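Local coordinates for putative MCP-type signal transduction protein (Campylobacter jejuni subsp. jejuni serotype O:2, PDB 4WY9) that probably senses chemical signals in the periplasm, perhaps indirectly, as the tandem-PAS sensory domain of the chemoreceptor Tlp1, at residues N38-R50 / I170-G184. Residues are numbered along the deposited sequence; the frame is centred on the assembly and turned at random.
Sequences NKSISGTLTEMFR and IPIFDRKNQVVGVIG
Ile-172 and Thr-46 meet where the C-terminal part of the long helix 8-51 packs along a beta hairpin of the sensor's PAS-like (Cache) sheet. The helix segment 38-50 runs nearly along strand 170-173, their axes 19° apart, and against the direction of strand 179-184. In one of its two modelled conformers, Ile-172 has CG1 anti to its carbonyl carbon, and a bend at chi2 carries CD1 under the helix, 3.7 Å from CB of Leu-45. The other branch of that conformer, CG2, runs toward the Phe-49 ring; CG2 of Val-180 approaches that ring too, 3.7 Å from CD2. A classic beta bulge at Val-180 and Gly-181 lies opposite Ile-172.

Farther back along the helix, CB of Ser-42 touches the CG2 methyls of both Ile-170 and Ile-183, 3.6 Å from each. Ile-183 also lays CG1 against CG2 of Ile-41, and Leu-81 of strand 78-83 joins this apolar layer.

The polar links lie toward the turn. Thr-46 OG1 takes a fairly straight bond from the backbone N of Phe-173 (3.1 Å, 161°), at the edge of the Phe-173 ring, and a water joins the same hydroxyl to Pro-171 O. Phe-173 O, buried against CB of Phe-49, has no hydrogen-bonding partner in the model. At the type I turn Asp-174 to Asn-177, Arg-50 NH2 stands over one face of the Arg-175 guanidinium, the two planes 47° apart. Another water gathers Arg-50 NH1, Asp-174 O and Asn-177 OD1, while Arg-175 NE reaches back to Arg-50 O in a weak 3.3 Å bond.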
# COMPACT_ATOMS: atom_id res chain seq x y z
N ASN A 38 -4.11 12.21 -0.16
CA ASN A 38 -3.07 12.52 0.83
C ASN A 38 -2.42 13.83 0.49
O ASN A 38 -2.09 14.62 1.37
CB ASN A 38 -2.05 11.39 0.85
CG ASN A 38 -1.33 11.22 2.16
OD1 ASN A 38 -1.54 11.89 3.11
ND2 ASN A 38 -0.43 10.30 2.13
N LYS A 39 -2.14 14.06 -0.79
CA LYS A 39 -1.52 15.31 -1.23
C LYS A 39 -2.41 16.50 -0.94
O LYS A 39 -1.94 17.56 -0.55
CB LYS A 39 -1.18 15.29 -2.73
CG LYS A 39 0.06 14.49 -3.08
CD LYS A 39 0.27 14.51 -4.60
CE LYS A 39 1.62 13.99 -4.95
NZ LYS A 39 2.75 14.91 -4.55
N SER A 40 -3.71 16.31 -1.12
CA SER A 40 -4.66 17.41 -0.86
C SER A 40 -4.56 17.81 0.61
O SER A 40 -4.39 19.00 0.93
CB SER A 40 -6.09 16.97 -1.22
OG SER A 40 -7.02 18.01 -0.93
N ILE A 41 -4.65 16.84 1.50
CA ILE A 41 -4.69 17.14 2.93
C ILE A 41 -3.32 17.65 3.40
O ILE A 41 -3.24 18.57 4.21
CB ILE A 41 -5.18 15.96 3.78
CG1 ILE A 41 -5.16 16.31 5.26
CG2 ILE A 41 -4.40 14.76 3.53
CD1 ILE A 41 -6.13 15.54 6.08
N SER A 42 -2.22 17.09 2.88
CA SER A 42 -0.91 17.58 3.26
C SER A 42 -0.76 19.06 2.84
O SER A 42 -0.19 19.86 3.57
CB SER A 42 0.23 16.73 2.70
OG SER A 42 0.32 16.83 1.29
N GLY A 43 -1.28 19.42 1.67
CA GLY A 43 -1.21 20.79 1.24
C GLY A 43 -1.96 21.72 2.17
O GLY A 43 -1.46 22.79 2.58
N THR A 44 -3.17 21.32 2.52
CA THR A 44 -4.01 22.14 3.39
C THR A 44 -3.40 22.25 4.79
O THR A 44 -3.39 23.35 5.38
CB THR A 44 -5.44 21.56 3.45
OG1 THR A 44 -6.00 21.57 2.11
CG2 THR A 44 -6.31 22.35 4.36
N LEU A 45 -2.88 21.16 5.32
CA LEU A 45 -2.27 21.21 6.65
C LEU A 45 -0.97 22.01 6.67
O LEU A 45 -0.75 22.78 7.58
CB LEU A 45 -2.05 19.78 7.17
CG LEU A 45 -3.31 19.01 7.56
CD1 LEU A 45 -3.01 17.58 7.93
CD2 LEU A 45 -4.07 19.72 8.68
N THR A 46 -0.13 21.88 5.65
CA THR A 46 1.08 22.68 5.61
C THR A 46 0.73 24.17 5.50
O THR A 46 1.35 25.01 6.14
CB THR A 46 2.03 22.21 4.52
OG1 THR A 46 2.63 21.00 4.97
CG2 THR A 46 3.11 23.22 4.21
N GLU A 47 -0.27 24.52 4.70
CA GLU A 47 -0.68 25.92 4.63
C GLU A 47 -1.11 26.40 6.02
O GLU A 47 -0.76 27.49 6.44
CB GLU A 47 -1.81 26.10 3.62
CG GLU A 47 -2.31 27.54 3.48
CD GLU A 47 -1.18 28.56 3.18
OE1 GLU A 47 -0.19 28.24 2.47
OE2 GLU A 47 -1.30 29.73 3.68
N MET A 48 -1.83 25.56 6.76
CA MET A 48 -2.24 25.91 8.12
C MET A 48 -1.04 26.10 9.02
O MET A 48 -0.96 27.08 9.77
CB MET A 48 -3.18 24.85 8.69
CG MET A 48 -3.46 25.05 10.18
SD MET A 48 -4.37 23.68 10.89
CE MET A 48 -5.97 23.99 10.22
N PHE A 49 -0.12 25.14 9.03
CA PHE A 49 0.98 25.18 9.99
C PHE A 49 2.01 26.23 9.61
O PHE A 49 2.77 26.71 10.44
CB PHE A 49 1.63 23.79 10.16
CG PHE A 49 0.90 22.87 11.09
CD1 PHE A 49 -0.30 22.26 10.73
CD2 PHE A 49 1.38 22.64 12.38
CE1 PHE A 49 -0.98 21.43 11.62
CE2 PHE A 49 0.69 21.81 13.26
CZ PHE A 49 -0.48 21.20 12.87
N ARG A 50 2.00 26.67 8.35
CA ARG A 50 2.83 27.80 7.94
C ARG A 50 2.21 29.15 8.32
O ARG A 50 2.93 30.12 8.57
CB ARG A 50 3.10 27.77 6.43
CG ARG A 50 4.11 26.74 5.98
CD ARG A 50 4.32 26.79 4.46
NE ARG A 50 4.45 28.16 3.92
CZ ARG A 50 5.58 28.85 3.93
NH1 ARG A 50 6.72 28.29 4.26
NH2 ARG A 50 5.57 30.15 3.56
N ILE A 170 3.05 11.67 3.83
CA ILE A 170 3.64 12.93 3.38
C ILE A 170 3.93 13.81 4.59
O ILE A 170 3.10 13.88 5.52
CB ILE A 170 2.69 13.66 2.40
CG1 ILE A 170 2.34 12.77 1.21
CG2 ILE A 170 3.26 14.98 1.92
CD1 ILE A 170 1.34 13.39 0.26
N PRO A 171 5.08 14.50 4.62
CA PRO A 171 5.39 15.47 5.70
C PRO A 171 4.48 16.67 5.69
O PRO A 171 3.98 17.07 4.63
CB PRO A 171 6.82 15.89 5.41
CG PRO A 171 6.97 15.67 3.94
CD PRO A 171 6.19 14.41 3.66
N ILE A 172 4.29 17.24 6.88
CA ILE A 172 3.69 18.55 7.15
C ILE A 172 4.80 19.48 7.60
O ILE A 172 5.67 19.06 8.36
CB ILE A 172 2.58 18.45 8.22
CG1 ILE A 172 1.55 17.38 7.83
CG2 ILE A 172 1.90 19.81 8.41
CD1 ILE A 172 0.89 17.63 6.50
N PHE A 173 4.77 20.73 7.13
CA PHE A 173 5.80 21.70 7.51
C PHE A 173 5.25 22.95 8.16
O PHE A 173 4.10 23.34 7.88
CB PHE A 173 6.60 22.12 6.26
CG PHE A 173 7.29 20.99 5.54
CD1 PHE A 173 6.64 20.30 4.52
CD2 PHE A 173 8.59 20.64 5.82
CE1 PHE A 173 7.27 19.27 3.84
CE2 PHE A 173 9.21 19.59 5.16
CZ PHE A 173 8.57 18.94 4.16
N ASP A 174 6.09 23.61 8.95
CA ASP A 174 5.75 24.93 9.47
C ASP A 174 6.49 26.03 8.68
O ASP A 174 7.14 25.75 7.70
CB ASP A 174 6.03 24.99 10.95
CG ASP A 174 7.50 24.84 11.32
OD1 ASP A 174 8.37 24.94 10.45
OD2 ASP A 174 7.81 24.73 12.54
N ARG A 175 6.38 27.27 9.12
CA ARG A 175 6.95 28.42 8.40
C ARG A 175 8.48 28.45 8.51
O ARG A 175 9.18 29.11 7.71
CB ARG A 175 6.32 29.71 8.87
CG ARG A 175 6.63 30.90 8.01
CD ARG A 175 5.72 32.08 8.33
NE ARG A 175 4.84 32.37 7.20
CZ ARG A 175 5.22 33.05 6.11
NH1 ARG A 175 6.46 33.50 6.04
NH2 ARG A 175 4.36 33.29 5.12
N LYS A 176 9.05 27.68 9.44
CA LYS A 176 10.50 27.60 9.54
C LYS A 176 11.01 26.45 8.65
O LYS A 176 12.18 26.06 8.75
CB LYS A 176 10.93 27.41 10.99
CG LYS A 176 10.48 28.60 11.87
CD LYS A 176 10.96 28.46 13.29
CE LYS A 176 12.16 29.34 13.52
NZ LYS A 176 11.99 30.82 13.44
N ASN A 177 10.14 25.93 7.80
CA ASN A 177 10.50 24.90 6.82
C ASN A 177 10.92 23.62 7.47
O ASN A 177 11.70 22.85 6.90
CB ASN A 177 11.63 25.37 5.88
CG ASN A 177 11.39 26.75 5.32
OD1 ASN A 177 10.29 27.06 4.81
ND2 ASN A 177 12.35 27.61 5.46
N GLN A 178 10.40 23.36 8.68
CA GLN A 178 10.72 22.17 9.44
C GLN A 178 9.56 21.19 9.39
O GLN A 178 8.40 21.60 9.40
CB GLN A 178 10.99 22.49 10.90
CG GLN A 178 12.14 23.45 11.07
CD GLN A 178 13.50 22.78 11.29
OE1 GLN A 178 13.78 21.71 10.73
NE2 GLN A 178 14.37 23.41 12.08
N VAL A 179 9.86 19.90 9.41
CA VAL A 179 8.84 18.89 9.52
C VAL A 179 8.22 18.96 10.91
O VAL A 179 8.92 18.86 11.89
CB VAL A 179 9.38 17.46 9.24
CG1 VAL A 179 8.28 16.42 9.44
CG2 VAL A 179 9.96 17.34 7.86
N VAL A 180 6.91 19.13 10.96
CA VAL A 180 6.21 19.17 12.23
C VAL A 180 5.28 17.99 12.39
O VAL A 180 4.72 17.77 13.46
CB VAL A 180 5.41 20.49 12.41
CG1 VAL A 180 6.35 21.69 12.51
CG2 VAL A 180 4.34 20.68 11.37
N GLY A 181 5.14 17.16 11.35
CA GLY A 181 4.27 16.03 11.45
C GLY A 181 4.19 15.24 10.17
O GLY A 181 4.87 15.57 9.18
N VAL A 182 3.34 14.23 10.15
CA VAL A 182 3.17 13.33 9.02
C VAL A 182 1.69 13.04 8.86
O VAL A 182 1.05 12.66 9.85
CB VAL A 182 3.94 12.02 9.19
CG1 VAL A 182 3.67 11.08 7.99
CG2 VAL A 182 5.43 12.25 9.36
N ILE A 183 1.16 13.21 7.67
CA ILE A 183 -0.21 12.78 7.36
C ILE A 183 -0.10 11.57 6.44
O ILE A 183 0.59 11.62 5.41
CB ILE A 183 -1.06 13.93 6.76
CG1 ILE A 183 -2.50 13.50 6.52
CG2 ILE A 183 -0.43 14.48 5.47
CD1 ILE A 183 -3.33 13.39 7.75
N GLY A 184 -0.73 10.47 6.81
CA GLY A 184 -0.63 9.27 6.03
C GLY A 184 -1.88 8.44 6.00
O GLY A 184 -2.86 8.73 6.70
O HOH W 1 3.40 19.25 3.05
O HOH W 2 5.17 28.22 11.47
O HOH W 3 7.67 25.68 4.96